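Local structure of D-alanyl-D-alanine carboxypeptidase (Streptococcus pneumoniae R6, 1XP4) at residues Lys26-Glu30 with Leu270-Ile274; Thr277-Ile283 with Ile313-Val319; Val297-Lys301 with Asp374-Glu378. The protein probably trims the terminal D-alanine from peptidoglycan precursor peptides, as a serine-type D-Ala-D-Ala carboxypeptidase of the peptidase S11 family. All coordinates share one frame. Residue numbers count along the deposited sequence, not the author numbering.

Contact 1. Residues Lys26-Glu30 with Leu270-Ile274; sequences KILYE and LMDYI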
loop_
_atom_site.group_PDB
_atom_site.type_symbol
_atom_site.label_atom_id
_atom_site.label_comp_id
_atom_site.label_asym_id
_atom_site.label_seq_id
_atom_site.Cartn_x
_atom_site.Cartn_y
_atom_site.Cartn_z
ATOM N N LYS A 26 10.572 -3.031 4.788
ATOM C CA LYS A 26 11.377 -4.197 5.103
ATOM C C LYS A 26 10.546 -5.454 4.911
ATOM O O LYS A 26 9.387 -5.517 5.320
ATOM C CB LYS A 26 11.880 -4.130 6.542
ATOM C CG LYS A 26 12.645 -5.366 6.940
ATOM C CD LYS A 26 12.985 -5.388 8.420
ATOM C CE LYS A 26 13.592 -6.738 8.820
ATOM N NZ LYS A 26 14.874 -7.051 8.092
ATOM N N ILE A 27 11.142 -6.459 4.288
ATOM C CA ILE A 27 10.444 -7.713 4.036
ATOM C C ILE A 27 10.473 -8.639 5.256
ATOM O O ILE A 27 11.538 -8.960 5.784
ATOM C CB ILE A 27 11.054 -8.424 2.809
ATOM C CG1 ILE A 27 10.879 -7.531 1.575
ATOM C CG2 ILE A 27 10.412 -9.786 2.620
ATOM C CD1 ILE A 27 11.607 -8.012 0.339
ATOM N N LEU A 28 9.294 -9.065 5.696
ATOM C CA LEU A 28 9.188 -9.935 6.862
ATOM C C LEU A 28 8.913 -11.397 6.495
ATOM O O LEU A 28 9.277 -12.317 7.232
ATOM C CB LEU A 28 8.083 -9.416 7.781
ATOM C CG LEU A 28 8.207 -7.951 8.200
ATOM C CD1 LEU A 28 7.002 -7.563 9.043
ATOM C CD2 LEU A 28 9.504 -7.743 8.974
ATOM N N TYR A 29 8.257 -11.603 5.360
ATOM C CA TYR A 29 7.936 -12.940 4.893
ATOM C C TYR A 29 7.707 -12.947 3.392
ATOM O O TYR A 29 7.168 -11.997 2.821
ATOM C CB TYR A 29 6.676 -13.470 5.564
ATOM C CG TYR A 29 6.315 -14.848 5.069
ATOM C CD1 TYR A 29 6.943 -15.972 5.584
ATOM C CD2 TYR A 29 5.420 -15.021 4.019
ATOM C CE1 TYR A 29 6.700 -17.234 5.067
ATOM C CE2 TYR A 29 5.172 -16.281 3.493
ATOM C CZ TYR A 29 5.818 -17.380 4.024
ATOM O OH TYR A 29 5.592 -18.635 3.522
ATOM N N GLU A 30 8.086 -14.043 2.753
ATOM C CA GLU A 30 7.915 -14.132 1.322
ATOM C C GLU A 30 7.830 -15.574 0.850
ATOM O O GLU A 30 8.356 -16.481 1.496
ATOM C CB GLU A 30 9.070 -13.380 0.641
ATOM C CG GLU A 30 9.901 -14.161 -0.362
ATOM C CD GLU A 30 10.711 -15.278 0.259
ATOM O OE1 GLU A 30 11.399 -15.021 1.269
ATOM O OE2 GLU A 30 10.669 -16.411 -0.268
ATOM N N LEU A 270 -0.628 -15.577 8.534
ATOM C CA LEU A 270 0.622 -14.892 8.245
ATOM C C LEU A 270 0.978 -13.890 9.339
ATOM O O LEU A 270 2.151 -13.699 9.654
ATOM C CB LEU A 270 0.522 -14.181 6.885
ATOM C CG LEU A 270 1.643 -13.239 6.414
ATOM C CD1 LEU A 270 3.011 -13.859 6.624
ATOM C CD2 LEU A 270 1.426 -12.916 4.945
HETATM N N MSE A 271 -0.035 -13.259 9.927
HETATM C CA MSE A 271 0.208 -12.271 10.969
HETATM C C MSE A 271 0.591 -12.863 12.316
HETATM O O MSE A 271 1.325 -12.233 13.086
HETATM C CB MSE A 271 -0.999 -11.348 11.111
HETATM C CG MSE A 271 -1.196 -10.445 9.897
HETATM SE SE MSE A 271 0.062 -8.961 9.727
HETATM C CE MSE A 271 1.521 -9.550 10.808
ATOM N N ASP A 272 0.098 -14.065 12.607
ATOM C CA ASP A 272 0.447 -14.726 13.858
ATOM C C ASP A 272 1.945 -14.991 13.808
ATOM O O ASP A 272 2.642 -14.880 14.812
ATOM C CB ASP A 272 -0.300 -16.054 14.017
ATOM C CG ASP A 272 -1.732 -15.877 14.495
ATOM O OD1 ASP A 272 -1.939 -15.235 15.542
ATOM O OD2 ASP A 272 -2.654 -16.396 13.831
ATOM N N TYR A 273 2.435 -15.339 12.626
ATOM C CA TYR A 273 3.852 -15.612 12.439
ATOM C C TYR A 273 4.662 -14.352 12.668
ATOM O O TYR A 273 5.583 -14.323 13.491
ATOM C CB TYR A 273 4.109 -16.112 11.018
ATOM C CG TYR A 273 5.574 -16.144 10.628
ATOM C CD1 TYR A 273 6.459 -17.034 11.231
ATOM C CD2 TYR A 273 6.074 -15.281 9.648
ATOM C CE1 TYR A 273 7.798 -17.065 10.871
ATOM C CE2 TYR A 273 7.415 -15.305 9.282
ATOM C CZ TYR A 273 8.271 -16.198 9.898
ATOM O OH TYR A 273 9.605 -16.215 9.557
ATOM N N ILE A 274 4.303 -13.307 11.933
ATOM C CA ILE A 274 5.001 -12.029 12.010
ATOM C C ILE A 274 5.082 -11.413 13.399
ATOM O O ILE A 274 6.125 -10.881 13.786
ATOM C CB ILE A 274 4.359 -11.022 11.055
ATOM C CG1 ILE A 274 4.544 -11.513 9.621
ATOM C CG2 ILE A 274 4.969 -9.647 11.254
ATOM C CD1 ILE A 274 3.721 -10.772 8.612
#
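A helix laid across a beta sheet meets it chiefly through side chains, and the fit depends on whose ridges find whose gaps. Here the axes of strand 26-30 and helix 270-274 approach to 9.4 Å at 125°; of the strand segment, Leu28 and Tyr29 reach the helix. Both sit opposite Ala19 of the adjoining strand in a classic beta bulge; the bulge explains how consecutive residues can both point toward the helix, where regular strand residues would alternate. Leu28 pushes its isobutyl group against Ile274, with Leu28 CD1 3.7 Å from Ile274 CG2. Tyr29 enters the space between Leu270 and Tyr273, residues on the same side of the helix: Tyr29 CD2 lies 3.7 Å from Leu270 CD1, and Tyr29 CD1 lies 3.8 Å from Tyr273 CE2. The two tyrosine rings meet obliquely, centroids 5.8 Å apart and planes at 77°, while the backbone atom Leu28 O approaches the edge of the Tyr273 ring, 4.1 Å from CE2. Phe10 closes the hollow further, stacking on Tyr273 and meeting Tyr29 edge-to-face. Small Ala19, on strand 17-21, is touched by both Leu270 and Ile274. Such packing of helix 262-277 on the five-stranded antiparallel sheet is characteristic of the penicillin-binding fold shared with the beta-lactamases.

Contact 2. Residues Thr277-Ile283 with Ile313-Val319; sequences TFTLRKI and IYLIERV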
loop_
_atom_site.group_PDB
_atom_site.type_symbol
_atom_site.label_atom_id
_atom_site.label_comp_id
_atom_site.label_asym_id
_atom_site.label_seq_id
_atom_site.Cartn_x
_atom_site.Cartn_y
_atom_site.Cartn_z
ATOM N N THR A 277 7.352 -13.501 15.632
ATOM C CA THR A 277 8.725 -13.532 15.116
ATOM C C THR A 277 9.490 -12.206 15.139
ATOM O O THR A 277 10.714 -12.193 15.255
ATOM C CB THR A 277 8.748 -14.008 13.657
ATOM O OG1 THR A 277 8.038 -15.245 13.542
ATOM C CG2 THR A 277 10.190 -14.171 13.174
ATOM N N PHE A 278 8.769 -11.099 14.990
ATOM C CA PHE A 278 9.377 -9.774 14.968
ATOM C C PHE A 278 8.703 -8.847 15.951
ATOM O O PHE A 278 7.530 -9.008 16.272
ATOM C CB PHE A 278 9.252 -9.160 13.585
ATOM C CG PHE A 278 9.919 -9.946 12.513
ATOM C CD1 PHE A 278 11.298 -9.911 12.366
ATOM C CD2 PHE A 278 9.167 -10.706 11.627
ATOM C CE1 PHE A 278 11.918 -10.619 11.349
ATOM C CE2 PHE A 278 9.778 -11.421 10.604
ATOM C CZ PHE A 278 11.152 -11.378 10.464
ATOM N N THR A 279 9.449 -7.850 16.398
ATOM C CA THR A 279 8.933 -6.883 17.351
ATOM C C THR A 279 9.616 -5.538 17.138
ATOM O O THR A 279 10.621 -5.455 16.445
ATOM C CB THR A 279 9.196 -7.359 18.787
ATOM O OG1 THR A 279 8.858 -6.319 19.702
ATOM C CG2 THR A 279 10.661 -7.712 18.971
ATOM N N LEU A 280 9.058 -4.485 17.720
ATOM C CA LEU A 280 9.639 -3.152 17.602
ATOM C C LEU A 280 10.314 -2.791 18.917
ATOM O O LEU A 280 9.632 -2.515 19.903
ATOM C CB LEU A 280 8.564 -2.100 17.304
ATOM C CG LEU A 280 7.840 -2.073 15.957
ATOM C CD1 LEU A 280 6.833 -0.936 15.971
ATOM C CD2 LEU A 280 8.842 -1.892 14.813
ATOM N N ARG A 281 11.644 -2.805 18.941
ATOM C CA ARG A 281 12.367 -2.446 20.151
ATOM C C ARG A 281 12.733 -0.972 20.032
ATOM O O ARG A 281 13.268 -0.549 19.010
ATOM C CB ARG A 281 13.633 -3.296 20.298
ATOM C CG ARG A 281 14.314 -3.120 21.653
ATOM C CD ARG A 281 15.539 -4.015 21.843
ATOM N NE ARG A 281 16.107 -3.852 23.183
ATOM C CZ ARG A 281 17.226 -4.437 23.606
ATOM N NH1 ARG A 281 17.907 -5.234 22.791
ATOM N NH2 ARG A 281 17.667 -4.222 24.843
ATOM N N LYS A 282 12.421 -0.185 21.060
ATOM C CA LYS A 282 12.734 1.242 21.039
ATOM C C LYS A 282 14.216 1.414 21.347
ATOM O O LYS A 282 14.700 0.941 22.375
ATOM C CB LYS A 282 11.883 1.992 22.072
ATOM C CG LYS A 282 12.005 3.517 22.012
ATOM C CD LYS A 282 10.856 4.218 22.737
ATOM C CE LYS A 282 10.790 3.838 24.210
ATOM N NZ LYS A 282 9.608 4.433 24.897
ATOM N N ILE A 283 14.934 2.082 20.446
ATOM C CA ILE A 283 16.367 2.297 20.620
ATOM C C ILE A 283 16.729 3.695 21.100
ATOM O O ILE A 283 17.687 3.864 21.851
ATOM C CB ILE A 283 17.150 2.018 19.313
ATOM C CG1 ILE A 283 16.642 2.922 18.187
ATOM C CG2 ILE A 283 17.037 0.549 18.951
ATOM C CD1 ILE A 283 17.495 2.879 16.929
ATOM N N ILE A 313 12.132 6.576 18.348
ATOM C CA ILE A 313 12.622 5.738 17.268
ATOM C C ILE A 313 12.610 4.260 17.624
ATOM O O ILE A 313 13.144 3.853 18.656
ATOM C CB ILE A 313 14.047 6.162 16.861
ATOM C CG1 ILE A 313 14.024 7.622 16.393
ATOM C CG2 ILE A 313 14.574 5.258 15.749
ATOM C CD1 ILE A 313 15.372 8.157 15.947
ATOM N N TYR A 314 11.978 3.470 16.757
ATOM C CA TYR A 314 11.888 2.024 16.921
ATOM C C TYR A 314 12.472 1.335 15.688
ATOM O O TYR A 314 12.561 1.933 14.611
ATOM C CB TYR A 314 10.429 1.572 17.090
ATOM C CG TYR A 314 9.753 2.028 18.362
ATOM C CD1 TYR A 314 9.298 3.335 18.506
ATOM C CD2 TYR A 314 9.554 1.141 19.418
ATOM C CE1 TYR A 314 8.654 3.752 19.674
ATOM C CE2 TYR A 314 8.914 1.543 20.591
ATOM C CZ TYR A 314 8.465 2.850 20.711
ATOM O OH TYR A 314 7.825 3.249 21.863
ATOM N N LEU A 315 12.863 0.076 15.861
ATOM C CA LEU A 315 13.423 -0.730 14.780
ATOM C C LEU A 315 12.802 -2.114 14.841
ATOM O O LEU A 315 12.413 -2.577 15.914
ATOM C CB LEU A 315 14.932 -0.886 14.938
ATOM C CG LEU A 315 15.828 0.345 14.981
ATOM C CD1 LEU A 315 17.232 -0.136 15.132
ATOM C CD2 LEU A 315 15.691 1.176 13.726
ATOM N N ILE A 316 12.706 -2.769 13.690
ATOM C CA ILE A 316 12.165 -4.116 13.651
ATOM C C ILE A 316 13.291 -5.028 14.123
ATOM O O ILE A 316 14.431 -4.868 13.699
ATOM C CB ILE A 316 11.766 -4.534 12.230
ATOM C CG1 ILE A 316 10.864 -3.481 11.607
ATOM C CG2 ILE A 316 11.022 -5.861 12.272
ATOM C CD1 ILE A 316 10.342 -3.896 10.261
ATOM N N GLU A 317 12.981 -5.973 15.003
ATOM C CA GLU A 317 13.992 -6.894 15.509
ATOM C C GLU A 317 13.404 -8.296 15.637
ATOM O O GLU A 317 12.315 -8.478 16.189
ATOM C CB GLU A 317 14.509 -6.416 16.873
ATOM C CG GLU A 317 15.624 -7.276 17.473
ATOM C CD GLU A 317 16.043 -6.812 18.869
ATOM O OE1 GLU A 317 15.146 -6.574 19.708
ATOM O OE2 GLU A 317 17.263 -6.697 19.132
ATOM N N ARG A 318 14.114 -9.285 15.107
ATOM C CA ARG A 318 13.805 -10.638 15.447
ATOM C C ARG A 318 13.950 -10.857 16.970
ATOM O O ARG A 318 14.681 -10.167 17.674
ATOM C CB ARG A 318 14.712 -11.533 14.632
ATOM C CG ARG A 318 13.945 -12.535 13.780
ATOM C CD ARG A 318 14.888 -13.475 13.030
ATOM N NE ARG A 318 14.143 -14.258 12.060
ATOM C CZ ARG A 318 14.187 -13.824 10.799
ATOM N NH1 ARG A 318 14.893 -12.769 10.491
ATOM N NH2 ARG A 318 13.551 -14.494 9.846
ATOM N N VAL A 319 13.116 -11.737 17.529
ATOM C CA VAL A 319 13.184 -11.951 18.972
ATOM C C VAL A 319 14.006 -13.197 19.332
ATOM O O VAL A 319 13.744 -14.288 18.861
ATOM C CB VAL A 319 11.748 -12.163 19.524
ATOM C CG1 VAL A 319 10.699 -11.408 18.715
ATOM C CG2 VAL A 319 11.351 -13.623 19.584
#
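An antiparallel ladder satisfies its backbone in alternate pairs, and strands 278-283 and 313-318 follow the rule closely. At the hydrogen-bonded pair Thr279-Glu317 both bonds form, Thr279 N to Glu317 O at 2.9 Å and Glu317 N to Thr279 O at 2.8 Å. The next such pair, Arg281-Leu315, repeats the exchange: Arg281 N gives to Leu315 O at 3.1 Å, and Leu315 N to Arg281 O at 3.2 Å. Ile283 N carries the ladder on to Ile313 O at 3.1 Å, while at the other end a weak bond joins Val319 N to Thr277 O at 3.3 Å. Several of these carbonyls also accept a CA-H...O contact, as from Leu280 CA to Leu315 O at 3.3 Å. Side chains add less polar bonding. Arg281 NH1 and Glu317 OE2 form a long salt bridge of 4.0 Å, whereas Arg318 finds its salt bridge outside the ladder, with Asp355, and Thr277 OG1 bonds to Tyr273 O. Lys282 lays its CB over the face of the Tyr314 ring in a CH-pi contact, 3.8 Å from the centroid. Ile283 CD1 packs 3.5 Å from Leu315 CD1. The chemistry therefore implies a pairing whose polar bonding is mostly backbone to backbone, with side chains adding apolar contacts, and with Phe278 and Ile316 on one face packing against Leu28 of strand 26-31 in the catalytic domain.

Contact 3. Residues Val297-Lys301 with Asp374-Glu378; sequences VQDGK and DKKIE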
loop_
_atom_site.group_PDB
_atom_site.type_symbol
_atom_site.label_atom_id
_atom_site.label_comp_id
_atom_site.label_asym_id
_atom_site.label_seq_id
_atom_site.Cartn_x
_atom_site.Cartn_y
_atom_site.Cartn_z
ATOM N N VAL A 297 28.999 22.649 13.114
ATOM C CA VAL A 297 28.617 23.995 12.755
ATOM C C VAL A 297 29.898 24.808 12.804
ATOM O O VAL A 297 30.800 24.555 13.598
ATOM C CB VAL A 297 27.569 24.493 13.798
ATOM C CG1 VAL A 297 27.168 25.961 13.553
ATOM C CG2 VAL A 297 26.303 23.635 13.691
ATOM N N GLN A 298 29.996 25.734 11.859
ATOM C CA GLN A 298 31.252 26.410 11.679
ATOM C C GLN A 298 30.982 27.883 11.790
ATOM O O GLN A 298 31.277 28.622 10.868
ATOM C CB GLN A 298 31.707 26.113 10.236
ATOM C CG GLN A 298 30.754 26.775 9.230
ATOM C CD GLN A 298 31.230 26.618 7.804
ATOM O OE1 GLN A 298 30.758 27.277 6.889
ATOM N NE2 GLN A 298 32.115 25.618 7.611
ATOM N N ASP A 299 30.345 28.306 12.941
ATOM C CA ASP A 299 30.107 29.744 13.329
ATOM C C ASP A 299 29.344 29.926 14.672
ATOM O O ASP A 299 28.190 30.301 14.684
ATOM C CB ASP A 299 29.232 30.560 12.337
ATOM C CG ASP A 299 29.616 30.544 10.856
ATOM O OD1 ASP A 299 28.893 29.884 10.141
ATOM O OD2 ASP A 299 30.256 31.489 10.375
ATOM N N GLY A 300 29.937 29.628 15.847
ATOM C CA GLY A 300 29.348 30.301 17.037
ATOM C C GLY A 300 29.735 29.597 18.338
ATOM O O GLY A 300 30.723 29.870 19.001
ATOM N N LYS A 301 28.864 28.687 18.744
ATOM C CA LYS A 301 29.460 27.555 19.342
ATOM C C LYS A 301 29.940 26.650 18.241
ATOM O O LYS A 301 29.510 26.711 17.102
ATOM C CB LYS A 301 28.409 26.848 20.147
ATOM C CG LYS A 301 28.738 27.077 21.601
ATOM C CD LYS A 301 27.628 26.582 22.526
ATOM C CE LYS A 301 27.409 27.531 23.717
ATOM N NZ LYS A 301 26.760 26.820 24.822
ATOM N N ASP A 374 19.021 20.255 19.042
ATOM C CA ASP A 374 18.222 20.649 20.197
ATOM C C ASP A 374 18.743 21.894 20.909
ATOM O O ASP A 374 18.737 21.976 22.133
ATOM C CB ASP A 374 18.088 19.463 21.169
ATOM C CG ASP A 374 19.226 19.370 22.152
ATOM O OD1 ASP A 374 20.371 19.696 21.779
ATOM O OD2 ASP A 374 18.965 18.956 23.300
ATOM N N LYS A 375 19.153 22.881 20.117
ATOM C CA LYS A 375 19.701 24.132 20.628
ATOM C C LYS A 375 19.995 24.998 19.408
ATOM O O LYS A 375 20.141 24.481 18.302
ATOM C CB LYS A 375 20.993 23.830 21.397
ATOM C CG LYS A 375 21.770 25.008 21.968
ATOM C CD LYS A 375 22.987 24.461 22.712
ATOM C CE LYS A 375 23.866 25.532 23.323
ATOM N NZ LYS A 375 24.764 24.946 24.361
ATOM N N LYS A 376 20.067 26.309 19.599
ATOM C CA LYS A 376 20.364 27.216 18.498
ATOM C C LYS A 376 21.836 27.609 18.593
ATOM O O LYS A 376 22.399 27.621 19.686
ATOM C CB LYS A 376 19.470 28.456 18.596
ATOM C CG LYS A 376 19.790 29.572 17.607
ATOM C CD LYS A 376 18.886 30.771 17.856
ATOM C CE LYS A 376 19.218 31.954 16.956
ATOM N NZ LYS A 376 18.280 33.097 17.188
ATOM N N ILE A 377 22.462 27.921 17.460
ATOM C CA ILE A 377 23.871 28.314 17.461
ATOM C C ILE A 377 24.091 29.716 16.881
ATOM O O ILE A 377 23.378 30.143 15.972
ATOM C CB ILE A 377 24.723 27.303 16.679
ATOM C CG1 ILE A 377 24.386 25.879 17.133
ATOM C CG2 ILE A 377 26.197 27.574 16.921
ATOM C CD1 ILE A 377 24.715 25.591 18.584
ATOM N N GLU A 378 25.098 30.411 17.410
ATOM C CA GLU A 378 25.444 31.784 17.026
ATOM C C GLU A 378 24.244 32.706 17.251
ATOM O O GLU A 378 23.767 33.336 16.274
ATOM C CB GLU A 378 25.890 31.887 15.561
ATOM C CG GLU A 378 26.344 33.312 15.194
ATOM C CD GLU A 378 26.345 33.587 13.699
ATOM O OE1 GLU A 378 25.336 33.279 13.029
ATOM O OE2 GLU A 378 27.350 34.128 13.194
#
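This is a loop-to-terminus packing contact at the far end of the beta-rich C-terminal domain characteristic of the PBP5 family, where the loop 297-301 meets the last modelled residues, 374-378, beyond strand 368-373. Neither segment is regular, and the join is made chiefly around one apolar side chain. Ile377 points toward the loop and reaches Val297, with Ile377 CG2 3.9 Å from Val297 CG1; the same methyl comes within 3.4 Å of Lys301 N. Val297 also touches Ile336, so the pair belongs to a slightly larger apolar cluster. The backbone of Gly300 passes close by, its CA 4.2 Å from that of Glu378. A side chain here would clash with Glu378 N and crowd Ile377 CG2, and the backbone angles of 161/-93 by themselves call for glycine. A neighbouring loop ties both segments in: Asp299 OD1 accepts a hydrogen bond from Ala338 N, and the backbone of Ile377 is hydrogen-bonded with Leu340. At the exposed edge no attraction is evident between the two lysine side chains, whose like-charged tips are modelled improbably close, Lys301 NZ lying 2.8 Å from Lys375 NZ.

In the fold
Contacts 1 and 2 adjoin, their centres 14 Å apart, and helix 262-277 runs directly into strand 278-284. They also touch across the domain boundary: Leu28 O lies 3.5 Å from Phe278 CE2, and Lys26 CD 3.6 Å from Ile316 CD1. Contact 1 closes along the chain before either of the others opens, whereas the segments of contacts 2 and 3 alternate, interleaving within the C-terminal domain. Contact 3 lies at the remote tip, its centre 34 Å from that of contact 2 and 45 Å from that of contact 1. The series thus runs from the catalytic domain through the junction to the end of an elongated C-terminal domain, all away from the predicted active-site residues.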